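Long-range contacts in aldehyde Dehydrogenase (Burkholderia cenocepacia, PDB 4O6R), which probably oxidises aldehydes to carboxylic acids with NAD+ or NADP+ as electron acceptor, and is seen here with AMP in its nucleotide pocket: residues 177-183 with 206-212; 147-153 with 226-232; 9-13 with 39-45; 50-54 with 219-223; 93-98 with 184-188. All coordinates share one frame; numbering follows the deposited sequence.

Contact 1 (177-183 with 206-212); sequences VVLKPSE and VNIVPGY. With AMP (adenosine monophosphate), chain E.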
# COMPACT_ATOMS: atom_id res chain seq x y z
N VAL A 177 -0.85 11.95 24.34
CA VAL A 177 0.57 12.24 24.40
C VAL A 177 1.01 12.84 25.72
O VAL A 177 0.38 13.74 26.23
CB VAL A 177 1.02 13.18 23.25
CG1 VAL A 177 2.42 13.73 23.47
CG2 VAL A 177 0.95 12.42 21.94
N VAL A 178 2.11 12.31 26.26
CA VAL A 178 2.84 12.95 27.34
C VAL A 178 4.24 13.17 26.79
O VAL A 178 4.95 12.21 26.49
CB VAL A 178 2.89 12.09 28.60
CG1 VAL A 178 3.69 12.79 29.68
CG2 VAL A 178 1.46 11.78 29.07
N LEU A 179 4.60 14.44 26.64
CA LEU A 179 5.85 14.81 26.05
C LEU A 179 6.75 15.48 27.10
O LEU A 179 6.35 16.44 27.77
CB LEU A 179 5.64 15.68 24.81
CG LEU A 179 6.89 15.98 23.96
CD1 LEU A 179 6.56 16.05 22.47
CD2 LEU A 179 7.50 17.28 24.36
N LYS A 180 7.98 14.99 27.21
CA LYS A 180 9.00 15.59 28.07
C LYS A 180 10.05 16.29 27.22
O LYS A 180 10.98 15.65 26.71
CB LYS A 180 9.67 14.57 29.00
CG LYS A 180 10.54 15.29 30.08
CD LYS A 180 11.85 14.63 30.44
CE LYS A 180 13.04 15.08 29.62
NZ LYS A 180 13.50 16.47 29.84
N PRO A 181 9.91 17.61 27.02
CA PRO A 181 10.91 18.32 26.22
C PRO A 181 12.14 18.56 27.06
O PRO A 181 12.11 18.38 28.30
CB PRO A 181 10.21 19.63 25.87
CG PRO A 181 9.39 19.92 27.09
CD PRO A 181 8.91 18.55 27.57
N SER A 182 13.22 18.99 26.43
CA SER A 182 14.42 19.29 27.18
C SER A 182 14.19 20.44 28.11
O SER A 182 13.63 21.49 27.72
CB SER A 182 15.56 19.70 26.25
OG SER A 182 16.67 20.02 27.04
N GLU A 183 14.65 20.27 29.35
CA GLU A 183 14.56 21.33 30.35
C GLU A 183 15.53 22.46 30.04
O GLU A 183 15.39 23.54 30.59
CB GLU A 183 14.79 20.78 31.77
CG GLU A 183 16.21 20.35 32.10
CD GLU A 183 16.64 19.01 31.53
OE1 GLU A 183 15.91 18.35 30.74
OE2 GLU A 183 17.75 18.62 31.93
N VAL A 206 -2.81 16.28 24.93
CA VAL A 206 -1.37 16.59 24.90
C VAL A 206 -0.99 17.17 26.25
O VAL A 206 -1.59 18.16 26.71
CB VAL A 206 -1.03 17.63 23.81
CG1 VAL A 206 0.45 18.02 23.85
CG2 VAL A 206 -1.38 17.07 22.45
N ASN A 207 -0.00 16.54 26.88
CA ASN A 207 0.51 17.00 28.16
C ASN A 207 2.02 17.19 28.07
O ASN A 207 2.75 16.30 27.60
CB ASN A 207 0.15 16.01 29.25
CG ASN A 207 -1.30 15.63 29.21
OD1 ASN A 207 -2.13 16.26 29.85
ND2 ASN A 207 -1.64 14.62 28.41
N ILE A 208 2.49 18.35 28.50
CA ILE A 208 3.91 18.70 28.46
C ILE A 208 4.49 18.76 29.87
O ILE A 208 4.00 19.51 30.73
CB ILE A 208 4.15 20.05 27.77
CG1 ILE A 208 3.36 20.13 26.46
CG2 ILE A 208 5.63 20.28 27.52
CD1 ILE A 208 3.79 19.14 25.41
N VAL A 209 5.57 18.00 30.10
CA VAL A 209 6.16 17.89 31.44
C VAL A 209 7.68 18.07 31.41
O VAL A 209 8.44 17.13 31.58
CB VAL A 209 5.74 16.58 32.11
CG1 VAL A 209 4.26 16.65 32.47
CG2 VAL A 209 5.99 15.41 31.20
N PRO A 210 8.15 19.31 31.15
CA PRO A 210 9.57 19.58 31.23
C PRO A 210 10.08 19.27 32.64
O PRO A 210 9.41 19.59 33.63
CB PRO A 210 9.69 21.08 30.98
CG PRO A 210 8.35 21.54 30.51
CD PRO A 210 7.36 20.55 31.10
N GLY A 211 11.26 18.68 32.72
CA GLY A 211 11.87 18.29 33.98
C GLY A 211 13.13 17.53 33.64
O GLY A 211 13.43 17.32 32.47
N TYR A 212 13.88 17.14 34.67
CA TYR A 212 15.10 16.41 34.45
C TYR A 212 14.85 15.02 33.88
O TYR A 212 13.81 14.39 34.10
CB TYR A 212 15.91 16.28 35.73
CG TYR A 212 16.40 17.59 36.28
CD1 TYR A 212 17.19 18.47 35.51
CD2 TYR A 212 16.11 17.96 37.59
CE1 TYR A 212 17.65 19.67 36.03
CE2 TYR A 212 16.57 19.15 38.11
CZ TYR A 212 17.33 20.00 37.33
OH TYR A 212 17.75 21.17 37.90
P AMP E . 20.44 12.69 26.60
O1P AMP E . 20.52 11.74 25.45
O2P AMP E . 20.63 11.97 27.96
O3P AMP E . 21.27 13.97 26.38
O5' AMP E . 18.91 13.29 26.70
C5' AMP E . 17.95 13.64 25.66
C4' AMP E . 16.56 13.79 26.36
O4' AMP E . 16.38 12.67 27.25
C3' AMP E . 16.34 15.02 27.25
O3' AMP E . 14.99 15.59 27.18
C2' AMP E . 16.69 14.49 28.65
O2' AMP E . 16.19 15.23 29.77
C1' AMP E . 16.18 13.05 28.61
N9 AMP E . 16.83 12.09 29.57
C8 AMP E . 18.06 12.20 30.17
N7 AMP E . 18.28 11.14 31.02
C5 AMP E . 17.20 10.31 30.97
C6 AMP E . 16.76 9.02 31.58
N6 AMP E . 17.53 8.35 32.45
N1 AMP E . 15.56 8.49 31.25
C2 AMP E . 14.76 9.14 30.39
N3 AMP E . 15.08 10.32 29.81
C4 AMP E . 16.25 10.96 30.03
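K180 NZ is gripped from several directions where two parallel strands run out into the nucleotide pocket. G211 O accepts from it at 2.8 Å, nearly in line with the C=O bond, while P181 O, also 2.8 Å from K180 NZ, is met from above its carbonyl plane. The amine also donates to the ribose of AMP, at 3.0 Å from K180 NZ to O2' and more weakly to O3'. E183 OE1 joins by a salt bridge, 3.2 Å from K180 NZ, and takes a weak bond from AMP O2'. The lysine starts with CG anti to the backbone N (chi1 -169°), then bends at every later torsion; this long, flexible chain sets its amine between P181 O and G211 O, facing the ribose. The other carboxylate oxygen, E183 OE2, lies at the edge of the Y212 ring, the two planes standing 84° apart.

Behind the pocket, strands 177-180 and 206-208 pair through backbone bonds. V177 O accepts twice, from N207 N at 2.9 Å and from N207 ND2 at 3.1 Å, from opposite faces of its plane, while N207 OD1 is held by D16 N. Beta-branched residues suit these buried strands, and I208 CG2 packs on P181 CD at 3.7 Å. The strands belong to a beta-alpha-beta unit completed by helix 187-199. Two carbonyls and a carboxylate would favour a charged lysine, and K180 holds chiefly the O2' hydroxyl, to which E183 adds a weak bond, consistent with a dinucleotide site.

Contact 2 (147-153 with 226-232); sequences IGVVGQI and VGKIAFT. With AMP (adenosine monophosphate), chain E.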
# COMPACT_ATOMS: atom_id res chain seq x y z
N ILE A 147 -2.14 3.12 19.74
CA ILE A 147 -1.55 2.35 20.83
C ILE A 147 -2.20 2.71 22.16
O ILE A 147 -2.53 1.80 22.94
CB ILE A 147 -0.03 2.58 20.88
CG1 ILE A 147 0.58 1.99 19.60
CG2 ILE A 147 0.57 1.98 22.14
CD1 ILE A 147 2.00 2.43 19.37
N GLY A 148 -2.40 4.00 22.39
CA GLY A 148 -2.99 4.49 23.61
C GLY A 148 -2.30 5.76 24.04
O GLY A 148 -2.33 6.75 23.31
N VAL A 149 -1.74 5.77 25.25
CA VAL A 149 -0.95 6.90 25.73
C VAL A 149 0.51 6.66 25.34
O VAL A 149 1.09 5.59 25.61
CB VAL A 149 -1.02 7.06 27.27
CG1 VAL A 149 -0.17 8.25 27.75
CG2 VAL A 149 -2.46 7.28 27.72
N VAL A 150 1.09 7.63 24.67
CA VAL A 150 2.48 7.51 24.23
C VAL A 150 3.32 8.56 24.92
O VAL A 150 2.89 9.70 25.09
CB VAL A 150 2.63 7.55 22.70
CG1 VAL A 150 1.86 6.38 22.07
CG2 VAL A 150 2.17 8.86 22.12
N GLY A 151 4.52 8.14 25.31
CA GLY A 151 5.45 9.01 25.99
C GLY A 151 6.54 9.40 25.01
O GLY A 151 7.01 8.54 24.24
N GLN A 152 6.95 10.66 25.05
CA GLN A 152 7.95 11.17 24.11
C GLN A 152 8.96 12.03 24.83
O GLN A 152 8.61 12.97 25.53
CB GLN A 152 7.26 11.94 22.98
CG GLN A 152 6.14 11.15 22.32
CD GLN A 152 5.43 11.89 21.20
OE1 GLN A 152 5.09 13.07 21.33
NE2 GLN A 152 5.20 11.20 20.10
N ILE A 153 10.24 11.72 24.62
CA ILE A 153 11.35 12.43 25.25
C ILE A 153 12.21 13.00 24.14
O ILE A 153 12.68 12.26 23.29
CB ILE A 153 12.16 11.50 26.17
CG1 ILE A 153 11.29 11.03 27.33
CG2 ILE A 153 13.39 12.22 26.72
CD1 ILE A 153 11.82 9.86 28.11
N VAL A 226 1.71 3.74 30.00
CA VAL A 226 2.24 4.23 28.73
C VAL A 226 2.54 3.03 27.83
O VAL A 226 3.26 2.14 28.23
CB VAL A 226 3.54 5.02 28.98
CG1 VAL A 226 4.25 5.36 27.67
CG2 VAL A 226 3.19 6.30 29.73
N GLY A 227 1.98 3.05 26.62
CA GLY A 227 2.09 1.93 25.68
C GLY A 227 3.29 1.99 24.74
O GLY A 227 3.64 0.99 24.11
N LYS A 228 3.89 3.16 24.62
CA LYS A 228 5.08 3.34 23.78
C LYS A 228 5.89 4.51 24.30
O LYS A 228 5.32 5.52 24.75
CB LYS A 228 4.70 3.59 22.32
CG LYS A 228 5.89 3.79 21.39
CD LYS A 228 5.49 3.97 19.94
CE LYS A 228 6.70 4.46 19.17
NZ LYS A 228 6.44 4.77 17.75
N ILE A 229 7.20 4.36 24.25
CA ILE A 229 8.09 5.44 24.59
C ILE A 229 8.98 5.70 23.39
O ILE A 229 9.49 4.75 22.77
CB ILE A 229 8.94 5.11 25.83
CG1 ILE A 229 9.83 6.29 26.26
CG2 ILE A 229 9.79 3.86 25.62
CD1 ILE A 229 9.07 7.44 26.88
N ALA A 230 9.11 6.99 23.05
CA ALA A 230 9.94 7.42 21.94
C ALA A 230 11.01 8.35 22.47
O ALA A 230 10.70 9.32 23.20
CB ALA A 230 9.10 8.10 20.88
N PHE A 231 12.27 8.05 22.15
CA PHE A 231 13.39 8.77 22.69
C PHE A 231 14.42 9.11 21.62
O PHE A 231 14.79 8.27 20.76
CB PHE A 231 14.05 7.95 23.82
CG PHE A 231 15.36 8.55 24.30
CD1 PHE A 231 15.36 9.55 25.23
CD2 PHE A 231 16.57 8.11 23.78
CE1 PHE A 231 16.56 10.11 25.66
CE2 PHE A 231 17.77 8.66 24.19
CZ PHE A 231 17.76 9.68 25.12
N THR A 232 14.89 10.36 21.69
CA THR A 232 15.96 10.86 20.83
C THR A 232 17.00 11.40 21.77
O THR A 232 16.67 12.23 22.64
CB THR A 232 15.43 11.98 19.93
OG1 THR A 232 14.46 11.44 19.05
CG2 THR A 232 16.51 12.66 19.13
P AMP E . 20.44 12.69 26.60
O1P AMP E . 20.52 11.74 25.45
O2P AMP E . 20.63 11.97 27.96
O3P AMP E . 21.27 13.97 26.38
O5' AMP E . 18.91 13.29 26.70
C5' AMP E . 17.95 13.64 25.66
C4' AMP E . 16.56 13.79 26.36
O4' AMP E . 16.38 12.67 27.25
C3' AMP E . 16.34 15.02 27.25
O3' AMP E . 14.99 15.59 27.18
C2' AMP E . 16.69 14.49 28.65
O2' AMP E . 16.19 15.23 29.77
C1' AMP E . 16.18 13.05 28.61
N9 AMP E . 16.83 12.09 29.57
C8 AMP E . 18.06 12.20 30.17
N7 AMP E . 18.28 11.14 31.02
C5 AMP E . 17.20 10.31 30.97
C6 AMP E . 16.76 9.02 31.58
N6 AMP E . 17.53 8.35 32.45
N1 AMP E . 15.56 8.49 31.25
C2 AMP E . 14.76 9.14 30.39
N3 AMP E . 15.08 10.32 29.81
C4 AMP E . 16.25 10.96 30.03
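I153 and F231 are paired across two parallel strands, on one face of the mixed sheet, with I153 CG2 at the edge of the phenyl ring, 3.6 Å from F231 CD1. The ribose oxygen AMP O4' lies in the plane of that ring, a close 3.0 Å from F231 CE1. Farther along I153, CD1 reaches the adenine at 3.7 Å from AMP N3, while CG2 meets the sugar, so its two branches serve different parts of the nucleotide.

On the same face, I229 sends CG1 away from its own amide nitrogen (chi1 -176°) and then turns its tip toward the neighbouring strand, bringing CD1 over G151, 3.5 Å from G151 O. V226 CG1 closes in on G151 as well, and glycine, with no side chain, suits the place. On the other face V150 and K228 run side by side, pointing the same way. I147 CD1 crosses the lysine at 3.9 Å from K228 CD, and the amine ends on D475 and Q253 with Y476 in cation-pi contact.

Backbone bonds such as G151 N to K228 O, 2.8 Å, fix the strand spacing. Because I153 and F231 present only carbon to AMP, they can shape the pocket around ribose and base by fit, leaving hydrogen bonding to other residues.

Contact 3 (9-13 with 39-45); sequences MQTQL and ITKIAAA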
# COMPACT_ATOMS: atom_id res chain seq x y z
N MET A 9 4.83 34.85 28.40
CA MET A 9 5.59 33.62 28.19
C MET A 9 5.14 32.55 29.19
O MET A 9 5.24 32.75 30.39
CB MET A 9 7.07 33.91 28.38
CG MET A 9 7.99 32.74 28.14
SD MET A 9 9.70 33.21 28.45
CE MET A 9 9.99 34.30 27.08
N GLN A 10 4.61 31.42 28.71
CA GLN A 10 4.20 30.35 29.61
C GLN A 10 5.41 29.58 30.10
O GLN A 10 6.32 29.31 29.31
CB GLN A 10 3.26 29.37 28.90
CG GLN A 10 1.98 29.99 28.38
CD GLN A 10 1.04 30.47 29.47
OE1 GLN A 10 1.21 30.20 30.64
NE2 GLN A 10 -0.00 31.16 29.05
N THR A 11 5.41 29.21 31.37
CA THR A 11 6.55 28.55 31.97
C THR A 11 6.17 27.33 32.81
O THR A 11 7.03 26.67 33.36
CB THR A 11 7.29 29.51 32.90
OG1 THR A 11 6.40 29.88 33.96
CG2 THR A 11 7.77 30.74 32.15
N GLN A 12 4.89 27.04 32.94
CA GLN A 12 4.43 25.94 33.77
C GLN A 12 4.26 24.62 32.97
O GLN A 12 4.30 24.61 31.76
CB GLN A 12 3.11 26.34 34.41
CG GLN A 12 3.20 27.52 35.38
CD GLN A 12 1.83 28.11 35.66
OE1 GLN A 12 1.17 28.62 34.76
NE2 GLN A 12 1.39 28.02 36.91
N LEU A 13 4.03 23.52 33.69
CA LEU A 13 3.64 22.25 33.09
C LEU A 13 2.29 22.43 32.46
O LEU A 13 1.50 23.31 32.87
CB LEU A 13 3.54 21.13 34.14
CG LEU A 13 4.65 20.97 35.19
CD1 LEU A 13 4.43 19.73 36.03
CD2 LEU A 13 6.02 20.97 34.57
N ILE A 39 16.59 33.49 31.49
CA ILE A 39 15.40 33.95 30.79
C ILE A 39 14.24 33.90 31.76
O ILE A 39 13.54 34.87 31.96
CB ILE A 39 15.11 33.08 29.55
CG1 ILE A 39 16.27 33.17 28.54
CG2 ILE A 39 13.81 33.50 28.87
CD1 ILE A 39 16.23 32.08 27.49
N THR A 40 14.06 32.76 32.41
CA THR A 40 12.95 32.55 33.31
C THR A 40 13.20 31.27 34.07
O THR A 40 14.11 30.51 33.74
CB THR A 40 11.62 32.40 32.54
OG1 THR A 40 10.53 32.23 33.46
CG2 THR A 40 11.65 31.14 31.57
N LYS A 41 12.37 31.03 35.08
CA LYS A 41 12.29 29.72 35.71
C LYS A 41 11.10 28.99 35.11
O LYS A 41 10.09 29.63 34.82
CB LYS A 41 12.10 29.87 37.24
CG LYS A 41 13.17 30.73 37.91
CD LYS A 41 12.97 30.80 39.43
CE LYS A 41 14.18 31.41 40.11
NZ LYS A 41 15.38 30.53 40.01
N ILE A 42 11.22 27.68 34.92
CA ILE A 42 10.07 26.86 34.53
C ILE A 42 9.70 25.91 35.66
O ILE A 42 10.53 25.56 36.48
CB ILE A 42 10.34 25.99 33.29
CG1 ILE A 42 11.62 25.19 33.45
CG2 ILE A 42 10.35 26.85 32.03
CD1 ILE A 42 11.63 23.91 32.66
N ALA A 43 8.45 25.46 35.68
CA ALA A 43 8.07 24.39 36.57
C ALA A 43 8.85 23.10 36.22
O ALA A 43 9.08 22.79 35.05
CB ALA A 43 6.57 24.18 36.51
N ALA A 44 9.32 22.39 37.25
CA ALA A 44 10.16 21.19 37.10
C ALA A 44 9.37 19.91 37.43
O ALA A 44 9.18 19.57 38.61
CB ALA A 44 11.38 21.29 37.99
N ALA A 45 8.93 19.21 36.40
CA ALA A 45 8.15 17.99 36.60
C ALA A 45 8.99 16.89 37.23
O ALA A 45 10.15 16.68 36.84
CB ALA A 45 7.57 17.50 35.27
O HOH W 1 7.66 23.71 32.72
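T11 O accepts the backbone amide of A43, 3.0 Å from A43 N. A water bridges the same pair of residues, donating to T11 O and, at 2.9 Å from its oxygen, to A43 O, so the T11 carbonyl holds two partners. The T11 side chain leans over the strand: with OG1 between the backbone N and the carbonyl carbon (chi1 63°), CG2 falls anti to the carbonyl carbon and comes within 3.4 Å of T40 OG1. That hydroxyl is itself held, donating to K41 O at 3.0 Å from above the carbonyl plane. T40 suits its place because the hydroxyl makes this bond while the methyl lies beside T11 CG2.

At one end M9 SD meets I39 CG2 at 4.1 Å, the two side chains crossing at about a right angle. At the other, L13 CD2 packs on both alanines, 3.8 Å from A43 CB and 3.9 Å from A45 CB, and L13 CD1 on A45 alone. Alanines leave room for the leucine.

Farther out, L13 also packs on P210 and bonds through its backbone to V20. M9, I39 and T40 all rest on L187 of helix 187-199. I42 and T40 bond through their backbones to I28 and V30, at the other edge of strand 37-43. The N-terminal segment thus runs alongside an antiparallel beta-hairpin, strands 27-32 and 37-43, which lies against the nucleotide-binding part of the fold.

Contact 4 (50-54 with 219-223); sequences VDLAV and RLAEH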
# COMPACT_ATOMS: atom_id res chain seq x y z
N VAL A 50 4.44 13.47 36.12
CA VAL A 50 4.29 12.50 35.04
C VAL A 50 3.06 11.62 35.28
O VAL A 50 2.29 11.36 34.35
CB VAL A 50 5.55 11.63 34.88
CG1 VAL A 50 5.29 10.51 33.89
CG2 VAL A 50 6.70 12.50 34.42
N ASP A 51 2.85 11.19 36.52
CA ASP A 51 1.64 10.42 36.83
C ASP A 51 0.34 11.18 36.51
O ASP A 51 -0.55 10.64 35.90
CB ASP A 51 1.64 9.95 38.29
CG ASP A 51 2.70 8.89 38.57
OD1 ASP A 51 3.26 8.37 37.60
OD2 ASP A 51 2.99 8.59 39.76
N LEU A 52 0.28 12.45 36.90
CA LEU A 52 -0.87 13.28 36.60
C LEU A 52 -1.07 13.41 35.09
O LEU A 52 -2.20 13.37 34.61
CB LEU A 52 -0.73 14.67 37.24
CG LEU A 52 -0.82 14.68 38.76
CD1 LEU A 52 -0.49 16.06 39.29
CD2 LEU A 52 -2.20 14.28 39.26
N ALA A 53 0.02 13.57 34.35
CA ALA A 53 -0.05 13.71 32.90
C ALA A 53 -0.52 12.45 32.22
O ALA A 53 -1.34 12.52 31.32
CB ALA A 53 1.31 14.14 32.36
N VAL A 54 0.00 11.30 32.65
CA VAL A 54 -0.43 10.03 32.09
C VAL A 54 -1.90 9.77 32.46
O VAL A 54 -2.67 9.33 31.63
CB VAL A 54 0.48 8.86 32.50
CG1 VAL A 54 -0.09 7.53 32.04
CG2 VAL A 54 1.89 9.05 31.95
N ARG A 219 10.54 8.32 34.90
CA ARG A 219 9.21 7.87 35.27
C ARG A 219 8.36 7.62 34.01
O ARG A 219 7.65 6.62 33.93
CB ARG A 219 8.50 8.87 36.20
CG ARG A 219 7.09 8.47 36.60
CD ARG A 219 7.00 7.06 37.18
NE ARG A 219 5.63 6.75 37.55
CZ ARG A 219 5.16 5.54 37.79
NH1 ARG A 219 5.94 4.47 37.71
NH2 ARG A 219 3.88 5.38 38.09
N LEU A 220 8.44 8.55 33.05
CA LEU A 220 7.71 8.40 31.78
C LEU A 220 8.06 7.06 31.09
O LEU A 220 7.17 6.31 30.67
CB LEU A 220 8.02 9.59 30.84
CG LEU A 220 7.17 9.69 29.57
CD1 LEU A 220 5.67 9.59 29.85
CD2 LEU A 220 7.47 11.02 28.86
N ALA A 221 9.35 6.76 30.98
CA ALA A 221 9.81 5.50 30.36
C ALA A 221 9.35 4.27 31.13
O ALA A 221 9.08 3.24 30.51
CB ALA A 221 11.32 5.51 30.21
N GLU A 222 9.28 4.36 32.46
CA GLU A 222 8.85 3.22 33.31
C GLU A 222 7.36 3.10 33.47
O GLU A 222 6.89 2.09 33.96
CB GLU A 222 9.44 3.34 34.71
CG GLU A 222 10.93 3.16 34.74
CD GLU A 222 11.58 3.49 36.09
OE1 GLU A 222 10.89 3.95 37.02
OE2 GLU A 222 12.81 3.34 36.16
N HIS A 223 6.59 4.11 33.10
CA HIS A 223 5.19 4.18 33.52
C HIS A 223 4.36 3.01 32.95
O HIS A 223 4.41 2.75 31.75
CB HIS A 223 4.56 5.51 33.11
CG HIS A 223 3.35 5.87 33.92
ND1 HIS A 223 2.18 5.15 33.88
CD2 HIS A 223 3.15 6.85 34.84
CE1 HIS A 223 1.30 5.68 34.71
NE2 HIS A 223 1.87 6.72 35.31
O HOH W 2 -0.19 7.37 37.07
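R219 grips D51 side-on, NE and NH2 both donating to a single carboxylate oxygen, D51 OD1, at 2.9 Å and 3.1 Å. That oxygen lies in the guanidinium plane, although the carboxylate plane is turned 76° from it. The NE bond uses the syn lone pair of OD1.

Packing is closest around H223. V54 CG1 makes a CH-pi contact over one face of its imidazole, 3.8 Å from the ring centroid, and R219 NH2 lies 3.5 Å above the opposite face, each offset toward the rim. A chi1 of -158° swings the ring out between these two groups, and its ND1 is hydrogen-bonded to G225 N. Toward the interior, V50 CG1 rests on R219 CG at 3.8 Å and meets L220 CD1 at 4.2 Å. Valines suit a helix face that must fit against both an aliphatic arginine stem and a flat ring.

The other side is looser. A water in the ring plane lies 2.8 Å from H223 NE2 and bonds only weakly to D51 O, where D51 and R219 are partly exposed. Both helices, 47-66 and 213-222, lie over V178 of the sheet, an alpha/beta layering as in Rossmann-like folds.

Contact 5 (93-98 with 184-188); sequences LESLDT and ITPLS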
# COMPACT_ATOMS: atom_id res chain seq x y z
N LEU A 93 11.27 33.38 20.19
CA LEU A 93 11.33 32.59 21.43
C LEU A 93 12.32 31.43 21.29
O LEU A 93 13.18 31.20 22.17
CB LEU A 93 9.95 32.08 21.83
CG LEU A 93 9.83 31.30 23.14
CD1 LEU A 93 10.27 32.16 24.31
CD2 LEU A 93 8.39 30.86 23.37
N GLU A 94 12.23 30.73 20.17
CA GLU A 94 13.15 29.63 19.87
C GLU A 94 14.62 30.10 19.86
O GLU A 94 15.47 29.48 20.50
CB GLU A 94 12.77 28.93 18.53
CG GLU A 94 13.56 27.66 18.19
CD GLU A 94 13.20 26.44 19.02
OE1 GLU A 94 12.68 26.57 20.14
OE2 GLU A 94 13.48 25.29 18.56
N SER A 95 14.90 31.21 19.17
CA SER A 95 16.25 31.79 19.14
C SER A 95 16.76 32.20 20.52
O SER A 95 17.93 32.01 20.82
CB SER A 95 16.35 32.99 18.18
OG SER A 95 16.21 32.54 16.82
N LEU A 96 15.90 32.77 21.34
CA LEU A 96 16.27 33.23 22.67
C LEU A 96 16.75 32.05 23.53
O LEU A 96 17.76 32.15 24.23
CB LEU A 96 15.08 33.90 23.33
CG LEU A 96 15.31 34.65 24.64
CD1 LEU A 96 16.13 35.91 24.42
CD2 LEU A 96 13.97 34.99 25.30
N ASP A 97 16.02 30.95 23.44
CA ASP A 97 16.20 29.77 24.27
C ASP A 97 17.32 28.85 23.76
O ASP A 97 18.07 28.28 24.54
CB ASP A 97 14.85 29.00 24.23
CG ASP A 97 14.68 28.02 25.37
OD1 ASP A 97 15.53 28.01 26.29
OD2 ASP A 97 13.68 27.28 25.33
N THR A 98 17.43 28.70 22.46
CA THR A 98 18.34 27.71 21.88
C THR A 98 19.66 28.27 21.40
O THR A 98 20.62 27.53 21.30
CB THR A 98 17.73 27.05 20.66
OG1 THR A 98 17.48 28.04 19.65
CG2 THR A 98 16.47 26.34 21.02
N ILE A 184 16.50 22.20 29.15
CA ILE A 184 17.44 23.24 28.68
C ILE A 184 16.74 24.24 27.75
O ILE A 184 17.12 25.42 27.73
CB ILE A 184 18.66 22.62 27.91
CG1 ILE A 184 19.35 21.52 28.73
CG2 ILE A 184 19.67 23.70 27.55
CD1 ILE A 184 19.61 21.90 30.15
N THR A 185 15.78 23.76 26.95
CA THR A 185 15.13 24.59 25.93
C THR A 185 13.63 24.28 25.87
O THR A 185 13.15 23.74 24.86
CB THR A 185 15.71 24.29 24.53
OG1 THR A 185 15.55 22.89 24.22
CG2 THR A 185 17.16 24.66 24.47
N PRO A 186 12.89 24.55 26.95
CA PRO A 186 11.50 24.07 27.00
C PRO A 186 10.48 25.07 26.46
O PRO A 186 9.30 24.77 26.38
CB PRO A 186 11.26 23.90 28.49
CG PRO A 186 12.07 25.00 29.10
CD PRO A 186 13.35 25.00 28.28
N LEU A 187 10.91 26.28 26.16
CA LEU A 187 9.94 27.38 26.07
C LEU A 187 9.02 27.32 24.84
O LEU A 187 7.80 27.55 24.95
CB LEU A 187 10.66 28.71 26.18
CG LEU A 187 11.38 28.93 27.51
CD1 LEU A 187 12.14 30.23 27.50
CD2 LEU A 187 10.39 28.91 28.67
N SER A 188 9.56 26.98 23.68
CA SER A 188 8.75 26.94 22.46
C SER A 188 7.70 25.81 22.53
O SER A 188 6.59 25.97 22.02
CB SER A 188 9.66 26.87 21.23
OG SER A 188 10.33 25.62 21.18
O HOH W 3 12.43 26.67 23.03
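S188 OG donates to E94 OE1 at 2.7 Å, reaching the carboxylate from above its plane. The second direct bond runs from L187 N to D97 OD2, 3.1 Å long and close to straight at the hydrogen (162°). Between them a water ties the two acids together: its oxygen lies 2.9 Å from E94 OE1 and 2.7 Å from D97 OD2, donating to both, and accepts from S188 N. At D97, chi1 of -161° swings the carboxylate away from its own amide nitrogen and across to the turn 184-187, over T185 CA. E94 bends after CG, and its other oxygen, OE2, accepts from L160 N in helix 159-172, so one glutamate ties two neighbouring helices to its own.

The partner segment is the turn after strand 176-180 and the first residues of helix 187-199, the helix of a beta-alpha-beta unit. Amides at the start of a helix lack acceptors within it, and acidic side chains suit the place; the helix dipole would probably also favour negative charge there. Small S188 lets the two backbones come near, and P186 has no amide hydrogen to offer.

T98 OG1 donates to E94 O at 2.6 Å, from above the carbonyl plane, and its methyl packs on the threonine opposite, T98 CG2 to T185 CG2 at 3.9 Å. At the other end, L93 crosses L187 at about a right angle, L93 CD1 lying 3.9 Å from L187 CB. Beyond them, L187 continues onto V30, I39 and T40 of the hairpin strands, and L93 onto M9.

In the fold
Contact 3 closes first along the chain; contacts 4, 5, 2 and 1 then open in that order and close in the order 5, 1, 4, 2, so distant parts of the sequence interlock. Contacts 1 and 2, with centres 11 Å apart, share one mixed sheet, in which strands 176-180 and 138-153 are neighbours, and both touch AMP. The centre of contact 4 lies about 10 Å from each of theirs, and it sets two helices against that sheet. Contact 5 holds the start of helix 187-199, which connects the strands of contact 1, and contact 3, with its centre about 11 Å from that of contact 5, brings the N-terminal segment to the same helix. Together they build and brace the nucleotide-binding region.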